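Local coordinates for putative type VI secretion protein (Escherichia coli, PDB 6SKI) that probably acts as a phospholipase toxin that the type VI secretion system delivers on its VgrG spike, at residues M165-M176 against I217-D228. Residues are numbered along the deposited sequence; the frame is centred on the assembly and turned at random.
Sequences MERITQALSEFM and IARAIAKGLRGD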
ATOM      1  N   MET A 165       6.732  -1.495 -12.967  1.00 51.37           N
ATOM      2  CA  MET A 165       7.466  -1.260 -14.212  1.00 51.37           C
ATOM      3  C   MET A 165       6.590  -1.531 -15.430  1.00 51.37           C
ATOM      4  O   MET A 165       6.571  -0.741 -16.386  1.00 51.37           O
ATOM      5  CB  MET A 165       8.727  -2.118 -14.273  1.00 51.37           C
ATOM      6  CG  MET A 165       9.468  -2.220 -12.973  1.00 51.37           C
ATOM      7  SD  MET A 165      10.679  -0.913 -12.790  1.00 51.37           S
ATOM      8  CE  MET A 165      10.900  -0.909 -11.015  1.00 51.37           C
ATOM      9  N   GLU A 166       5.852  -2.642 -15.414  1.00 52.50           N
ATOM     10  CA  GLU A 166       4.963  -2.923 -16.544  1.00 52.50           C
ATOM     11  C   GLU A 166       3.878  -1.856 -16.677  1.00 52.50           C
ATOM     12  O   GLU A 166       3.528  -1.438 -17.791  1.00 52.50           O
ATOM     13  CB  GLU A 166       4.342  -4.312 -16.416  1.00 52.50           C
ATOM     14  CG  GLU A 166       5.330  -5.455 -16.582  1.00 52.50           C
ATOM     15  CD  GLU A 166       5.617  -6.193 -15.294  1.00 52.50           C
ATOM     16  OE1 GLU A 166       6.810  -6.399 -14.984  1.00 52.50           O
ATOM     17  OE2 GLU A 166       4.654  -6.580 -14.599  1.00 52.50           O
ATOM     18  N   ARG A 167       3.346  -1.391 -15.551  1.00 51.49           N
ATOM     19  CA  ARG A 167       2.318  -0.361 -15.587  1.00 51.49           C
ATOM     20  C   ARG A 167       2.890   0.988 -16.016  1.00 51.49           C
ATOM     21  O   ARG A 167       2.187   1.796 -16.631  1.00 51.49           O
ATOM     22  CB  ARG A 167       1.642  -0.276 -14.224  1.00 51.49           C
ATOM     23  CG  ARG A 167       0.723  -1.434 -13.911  1.00 51.49           C
ATOM     24  CD  ARG A 167      -0.712  -1.093 -14.260  1.00 51.49           C
ATOM     25  NE  ARG A 167      -1.542  -2.286 -14.380  1.00 51.49           N
ATOM     26  CZ  ARG A 167      -2.331  -2.747 -13.416  1.00 51.49           C
ATOM     27  NH1 ARG A 167      -2.402  -2.112 -12.254  1.00 51.49           N
ATOM     28  NH2 ARG A 167      -3.051  -3.843 -13.613  1.00 51.49           N
ATOM     29  N   ILE A 168       4.162   1.248 -15.705  1.00 49.57           N
ATOM     30  CA  ILE A 168       4.839   2.437 -16.214  1.00 49.57           C
ATOM     31  C   ILE A 168       4.938   2.377 -17.727  1.00 49.57           C
ATOM     32  O   ILE A 168       4.713   3.375 -18.422  1.00 49.57           O
ATOM     33  CB  ILE A 168       6.233   2.571 -15.576  1.00 49.57           C
ATOM     34  CG1 ILE A 168       6.136   3.137 -14.164  1.00 49.57           C
ATOM     35  CG2 ILE A 168       7.137   3.445 -16.428  1.00 49.57           C
ATOM     36  CD1 ILE A 168       7.356   2.851 -13.330  1.00 49.57           C
ATOM     37  N   THR A 169       5.276   1.202 -18.260  1.00 50.43           N
ATOM     38  CA  THR A 169       5.302   1.035 -19.710  1.00 50.43           C
ATOM     39  C   THR A 169       3.931   1.323 -20.308  1.00 50.43           C
ATOM     40  O   THR A 169       3.815   2.041 -21.309  1.00 50.43           O
ATOM     41  CB  THR A 169       5.759  -0.379 -20.067  1.00 50.43           C
ATOM     42  OG1 THR A 169       7.178  -0.475 -19.921  1.00 50.43           O
ATOM     43  CG2 THR A 169       5.388  -0.721 -21.495  1.00 50.43           C
ATOM     44  N   GLN A 170       2.880   0.783 -19.691  1.00 53.13           N
ATOM     45  CA  GLN A 170       1.530   0.998 -20.208  1.00 53.13           C
ATOM     46  C   GLN A 170       1.137   2.472 -20.161  1.00 53.13           C
ATOM     47  O   GLN A 170       0.548   2.999 -21.114  1.00 53.13           O
ATOM     48  CB  GLN A 170       0.531   0.153 -19.422  1.00 53.13           C
ATOM     49  CG  GLN A 170      -0.915   0.461 -19.742  1.00 53.13           C
ATOM     50  CD  GLN A 170      -1.868  -0.102 -18.711  1.00 53.13           C
ATOM     51  OE1 GLN A 170      -1.591  -1.123 -18.083  1.00 53.13           O
ATOM     52  NE2 GLN A 170      -3.000   0.567 -18.526  1.00 53.13           N
ATOM     53  N   ALA A 171       1.461   3.158 -19.064  1.00 51.09           N
ATOM     54  CA  ALA A 171       1.096   4.563 -18.928  1.00 51.09           C
ATOM     55  C   ALA A 171       1.859   5.432 -19.915  1.00 51.09           C
ATOM     56  O   ALA A 171       1.302   6.384 -20.471  1.00 51.09           O
ATOM     57  CB  ALA A 171       1.345   5.034 -17.496  1.00 51.09           C
ATOM     58  N   LEU A 172       3.135   5.120 -20.148  1.00 51.25           N
ATOM     59  CA  LEU A 172       3.905   5.862 -21.141  1.00 51.25           C
ATOM     60  C   LEU A 172       3.356   5.630 -22.542  1.00 51.25           C
ATOM     61  O   LEU A 172       3.291   6.563 -23.354  1.00 51.25           O
ATOM     62  CB  LEU A 172       5.373   5.455 -21.063  1.00 51.25           C
ATOM     63  CG  LEU A 172       6.216   6.244 -20.071  1.00 51.25           C
ATOM     64  CD1 LEU A 172       7.653   5.800 -20.139  1.00 51.25           C
ATOM     65  CD2 LEU A 172       6.105   7.715 -20.365  1.00 51.25           C
ATOM     66  N   SER A 173       2.951   4.393 -22.840  1.00 53.09           N
ATOM     67  CA  SER A 173       2.320   4.108 -24.123  1.00 53.09           C
ATOM     68  C   SER A 173       1.059   4.936 -24.300  1.00 53.09           C
ATOM     69  O   SER A 173       0.844   5.541 -25.355  1.00 53.09           O
ATOM     70  CB  SER A 173       1.999   2.618 -24.235  1.00 53.09           C
ATOM     71  OG  SER A 173       3.157   1.827 -24.059  1.00 53.09           O
ATOM     72  N   GLU A 174       0.212   4.983 -23.271  1.00 54.07           N
ATOM     73  CA  GLU A 174      -1.019   5.760 -23.370  1.00 54.07           C
ATOM     74  C   GLU A 174      -0.724   7.246 -23.549  1.00 54.07           C
ATOM     75  O   GLU A 174      -1.352   7.918 -24.378  1.00 54.07           O
ATOM     76  CB  GLU A 174      -1.883   5.531 -22.132  1.00 54.07           C
ATOM     77  CG  GLU A 174      -2.413   4.116 -22.003  1.00 54.07           C
ATOM     78  CD  GLU A 174      -3.092   3.870 -20.670  1.00 54.07           C
ATOM     79  OE1 GLU A 174      -3.157   4.810 -19.851  1.00 54.07           O
ATOM     80  OE2 GLU A 174      -3.561   2.736 -20.442  1.00 54.07           O
ATOM     81  N   PHE A 175       0.249   7.770 -22.800  1.00 54.23           N
ATOM     82  CA  PHE A 175       0.578   9.188 -22.905  1.00 54.23           C
ATOM     83  C   PHE A 175       1.069   9.541 -24.298  1.00 54.23           C
ATOM     84  O   PHE A 175       0.643  10.548 -24.873  1.00 54.23           O
ATOM     85  CB  PHE A 175       1.636   9.572 -21.877  1.00 54.23           C
ATOM     86  CG  PHE A 175       2.157  10.967 -22.051  1.00 54.23           C
ATOM     87  CD1 PHE A 175       1.297  12.049 -22.036  1.00 54.23           C
ATOM     88  CD2 PHE A 175       3.501  11.195 -22.264  1.00 54.23           C
ATOM     89  CE1 PHE A 175       1.772  13.328 -22.204  1.00 54.23           C
ATOM     90  CE2 PHE A 175       3.979  12.475 -22.438  1.00 54.23           C
ATOM     91  CZ  PHE A 175       3.114  13.539 -22.410  1.00 54.23           C
ATOM     92  N   MET A 176       1.959   8.731 -24.861  1.00 57.49           N
ATOM     93  CA  MET A 176       2.477   9.020 -26.187  1.00 57.49           C
ATOM     94  C   MET A 176       1.533   8.570 -27.290  1.00 57.49           C
ATOM     95  O   MET A 176       1.808   8.824 -28.466  1.00 57.49           O
ATOM     96  CB  MET A 176       3.852   8.379 -26.366  1.00 57.49           C
ATOM     97  CG  MET A 176       4.947   9.136 -25.645  1.00 57.49           C
ATOM     98  SD  MET A 176       5.130  10.818 -26.261  1.00 57.49           S
ATOM     99  CE  MET A 176       6.693  10.689 -27.119  1.00 57.49           C
ATOM    100  N   ILE A 217      13.893  -0.308 -15.035  1.00 49.90           N
ATOM    101  CA  ILE A 217      13.146   0.938 -15.153  1.00 49.90           C
ATOM    102  C   ILE A 217      13.428   1.600 -16.491  1.00 49.90           C
ATOM    103  O   ILE A 217      12.510   2.070 -17.170  1.00 49.90           O
ATOM    104  CB  ILE A 217      13.482   1.879 -13.984  1.00 49.90           C
ATOM    105  CG1 ILE A 217      13.404   1.130 -12.660  1.00 49.90           C
ATOM    106  CG2 ILE A 217      12.527   3.053 -13.968  1.00 49.90           C
ATOM    107  CD1 ILE A 217      13.805   1.954 -11.484  1.00 49.90           C
ATOM    108  N   ALA A 218      14.702   1.667 -16.885  1.00 49.35           N
ATOM    109  CA  ALA A 218      15.041   2.237 -18.181  1.00 49.35           C
ATOM    110  C   ALA A 218      14.441   1.414 -19.310  1.00 49.35           C
ATOM    111  O   ALA A 218      13.983   1.964 -20.318  1.00 49.35           O
ATOM    112  CB  ALA A 218      16.557   2.333 -18.330  1.00 49.35           C
ATOM    113  N   ARG A 219      14.428   0.089 -19.154  1.00 51.04           N
ATOM    114  CA  ARG A 219      13.801  -0.773 -20.149  1.00 51.04           C
ATOM    115  C   ARG A 219      12.312  -0.488 -20.265  1.00 51.04           C
ATOM    116  O   ARG A 219      11.765  -0.460 -21.371  1.00 51.04           O
ATOM    117  CB  ARG A 219      14.033  -2.237 -19.790  1.00 51.04           C
ATOM    118  CG  ARG A 219      15.257  -2.850 -20.426  1.00 51.04           C
ATOM    119  CD  ARG A 219      15.408  -4.286 -19.992  1.00 51.04           C
ATOM    120  NE  ARG A 219      16.481  -4.444 -19.019  1.00 51.04           N
ATOM    121  CZ  ARG A 219      16.389  -5.198 -17.931  1.00 51.04           C
ATOM    122  NH1 ARG A 219      15.269  -5.856 -17.674  1.00 51.04           N
ATOM    123  NH2 ARG A 219      17.415  -5.289 -17.097  1.00 51.04           N
ATOM    124  N   ALA A 220      11.641  -0.266 -19.135  1.00 50.54           N
ATOM    125  CA  ALA A 220      10.216   0.034 -19.171  1.00 50.54           C
ATOM    126  C   ALA A 220       9.953   1.394 -19.804  1.00 50.54           C
ATOM    127  O   ALA A 220       9.001   1.553 -20.577  1.00 50.54           O
ATOM    128  CB  ALA A 220       9.633  -0.023 -17.760  1.00 50.54           C
ATOM    129  N   ILE A 221      10.788   2.386 -19.492  1.00 50.30           N
ATOM    130  CA  ILE A 221      10.617   3.710 -20.086  1.00 50.30           C
ATOM    131  C   ILE A 221      10.842   3.651 -21.590  1.00 50.30           C
ATOM    132  O   ILE A 221      10.141   4.312 -22.363  1.00 50.30           O
ATOM    133  CB  ILE A 221      11.548   4.733 -19.414  1.00 50.30           C
ATOM    134  CG1 ILE A 221      11.286   4.795 -17.914  1.00 50.30           C
ATOM    135  CG2 ILE A 221      11.342   6.106 -20.015  1.00 50.30           C
ATOM    136  CD1 ILE A 221      12.304   5.607 -17.159  1.00 50.30           C
ATOM    137  N   ALA A 222      11.819   2.856 -22.030  1.00 52.45           N
ATOM    138  CA  ALA A 222      12.069   2.725 -23.460  1.00 52.45           C
ATOM    139  C   ALA A 222      10.945   1.965 -24.150  1.00 52.45           C
ATOM    140  O   ALA A 222      10.524   2.336 -25.251  1.00 52.45           O
ATOM    141  CB  ALA A 222      13.410   2.034 -23.694  1.00 52.45           C
ATOM    142  N   LYS A 223      10.441   0.905 -23.520  1.00 51.84           N
ATOM    143  CA  LYS A 223       9.336   0.126 -24.058  1.00 51.84           C
ATOM    144  C   LYS A 223       8.011   0.871 -23.998  1.00 51.84           C
ATOM    145  O   LYS A 223       7.049   0.452 -24.651  1.00 51.84           O
ATOM    146  CB  LYS A 223       9.242  -1.201 -23.299  1.00 51.84           C
ATOM    147  CG  LYS A 223       8.244  -2.198 -23.852  1.00 51.84           C
ATOM    148  CD  LYS A 223       8.264  -3.488 -23.058  1.00 51.84           C
ATOM    149  CE  LYS A 223       7.142  -4.412 -23.489  1.00 51.84           C
ATOM    150  NZ  LYS A 223       5.819  -3.736 -23.429  1.00 51.84           N
ATOM    151  N   GLY A 224       7.941   1.979 -23.268  1.00 52.82           N
ATOM    152  CA  GLY A 224       6.734   2.777 -23.246  1.00 52.82           C
ATOM    153  C   GLY A 224       6.848   3.935 -24.210  1.00 52.82           C
ATOM    154  O   GLY A 224       5.883   4.286 -24.894  1.00 52.82           O
ATOM    155  N   LEU A 225       8.034   4.531 -24.281  1.00 55.38           N
ATOM    156  CA  LEU A 225       8.311   5.536 -25.295  1.00 55.38           C
ATOM    157  C   LEU A 225       8.567   4.924 -26.663  1.00 55.38           C
ATOM    158  O   LEU A 225       8.689   5.668 -27.640  1.00 55.38           O
ATOM    159  CB  LEU A 225       9.511   6.385 -24.878  1.00 55.38           C
ATOM    160  CG  LEU A 225       9.256   7.299 -23.681  1.00 55.38           C
ATOM    161  CD1 LEU A 225      10.346   8.344 -23.563  1.00 55.38           C
ATOM    162  CD2 LEU A 225       7.894   7.950 -23.795  1.00 55.38           C
ATOM    163  N   ARG A 226       8.644   3.595 -26.747  1.00 62.63           N
ATOM    164  CA  ARG A 226       8.850   2.883 -28.008  1.00 62.63           C
ATOM    165  C   ARG A 226      10.138   3.328 -28.693  1.00 62.63           C
ATOM    166  O   ARG A 226      10.176   3.556 -29.903  1.00 62.63           O
ATOM    167  CB  ARG A 226       7.650   3.051 -28.938  1.00 62.63           C
ATOM    168  CG  ARG A 226       6.503   2.111 -28.629  1.00 62.63           C
ATOM    169  CD  ARG A 226       5.419   2.220 -29.675  1.00 62.63           C
ATOM    170  NE  ARG A 226       5.299   3.580 -30.187  1.00 62.63           N
ATOM    171  CZ  ARG A 226       4.830   3.884 -31.391  1.00 62.63           C
ATOM    172  NH1 ARG A 226       4.754   5.149 -31.775  1.00 62.63           N
ATOM    173  NH2 ARG A 226       4.437   2.920 -32.212  1.00 62.63           N
ATOM    174  N   GLY A 227      11.205   3.460 -27.909  1.00 60.33           N
ATOM    175  CA  GLY A 227      12.501   3.818 -28.431  1.00 60.33           C
ATOM    176  C   GLY A 227      12.772   5.302 -28.523  1.00 60.33           C
ATOM    177  O   GLY A 227      13.905   5.685 -28.839  1.00 60.33           O
ATOM    178  N   ASP A 228      11.777   6.145 -28.265  1.00 58.73           N
ATOM    179  CA  ASP A 228      11.973   7.585 -28.353  1.00 58.73           C
ATOM    180  C   ASP A 228      13.056   8.043 -27.386  1.00 58.73           C
ATOM    181  O   ASP A 228      13.234   7.483 -26.302  1.00 58.73           O
ATOM    182  CB  ASP A 228      10.670   8.322 -28.057  1.00 58.73           C
ATOM    183  CG  ASP A 228       9.639   8.141 -29.145  1.00 58.73           C
ATOM    184  OD1 ASP A 228       9.933   7.429 -30.127  1.00 58.73           O
ATOM    185  OD2 ASP A 228       8.535   8.709 -29.021  1.00 58.73           O
TER
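Thr169 and Leu172 face Gly224 where two nearly parallel helices come closest. The axes of helices 165-176 and 217-225 approach to 7.4 Å and cross at -28°. The lack of a side chain at Gly224 is consistent with this closeness. The Leu172 CB settles 3.7 Å from the Gly224 CA, and the CA atoms of Thr169 and Gly224 are the nearest pair, 4.2 Å apart. Ala220, one turn earlier, forms a small bump. Its CB sits in the hollow between the Met165 O, at 3.4 Å, and the Thr169 OG1.

Larger side chains fill the flanks. The Met165 chain bends at chi2 (-89°) and lays its SD 3.4 Å from the Ile217 CG1. The two branches of Leu172 divide the work. CD1 drops over the backbone of Ile221 and meets its CG2, while CD2 touches the Leu225 CD2 at 3.9 Å. The same Leu225 CD2 also touches the Met176 CG. Beyond it the Met176 CE lies near the Asp228 OD2, while OD1 of that carboxylate forms a salt bridge with a basic side chain of the other protein's chain. Along another edge, the methyl of Thr169 lies against the Lys223 chain.

One hydrogen bond joins the segments: Thr169 OG1 donates to the Ala220 O at 2.8 Å. It meets the carbonyl from the side, at a C=O...O angle of 105°. Within its own helix, Ser173 OG turns back to the Thr169 O.

The pair belongs to the alpha/beta-hydrolase-like part of the chain. Helix 156-178 also packs on strands 22-43 and 121-128, so Leu172 touches both the sheet and helix 217-225. The contact is mainly apolar, and small Ala220 and Gly224 probably allow the close approach; the one hydrogen bond gives the buried Thr169 hydroxyl a partner and ties the two helices at that point.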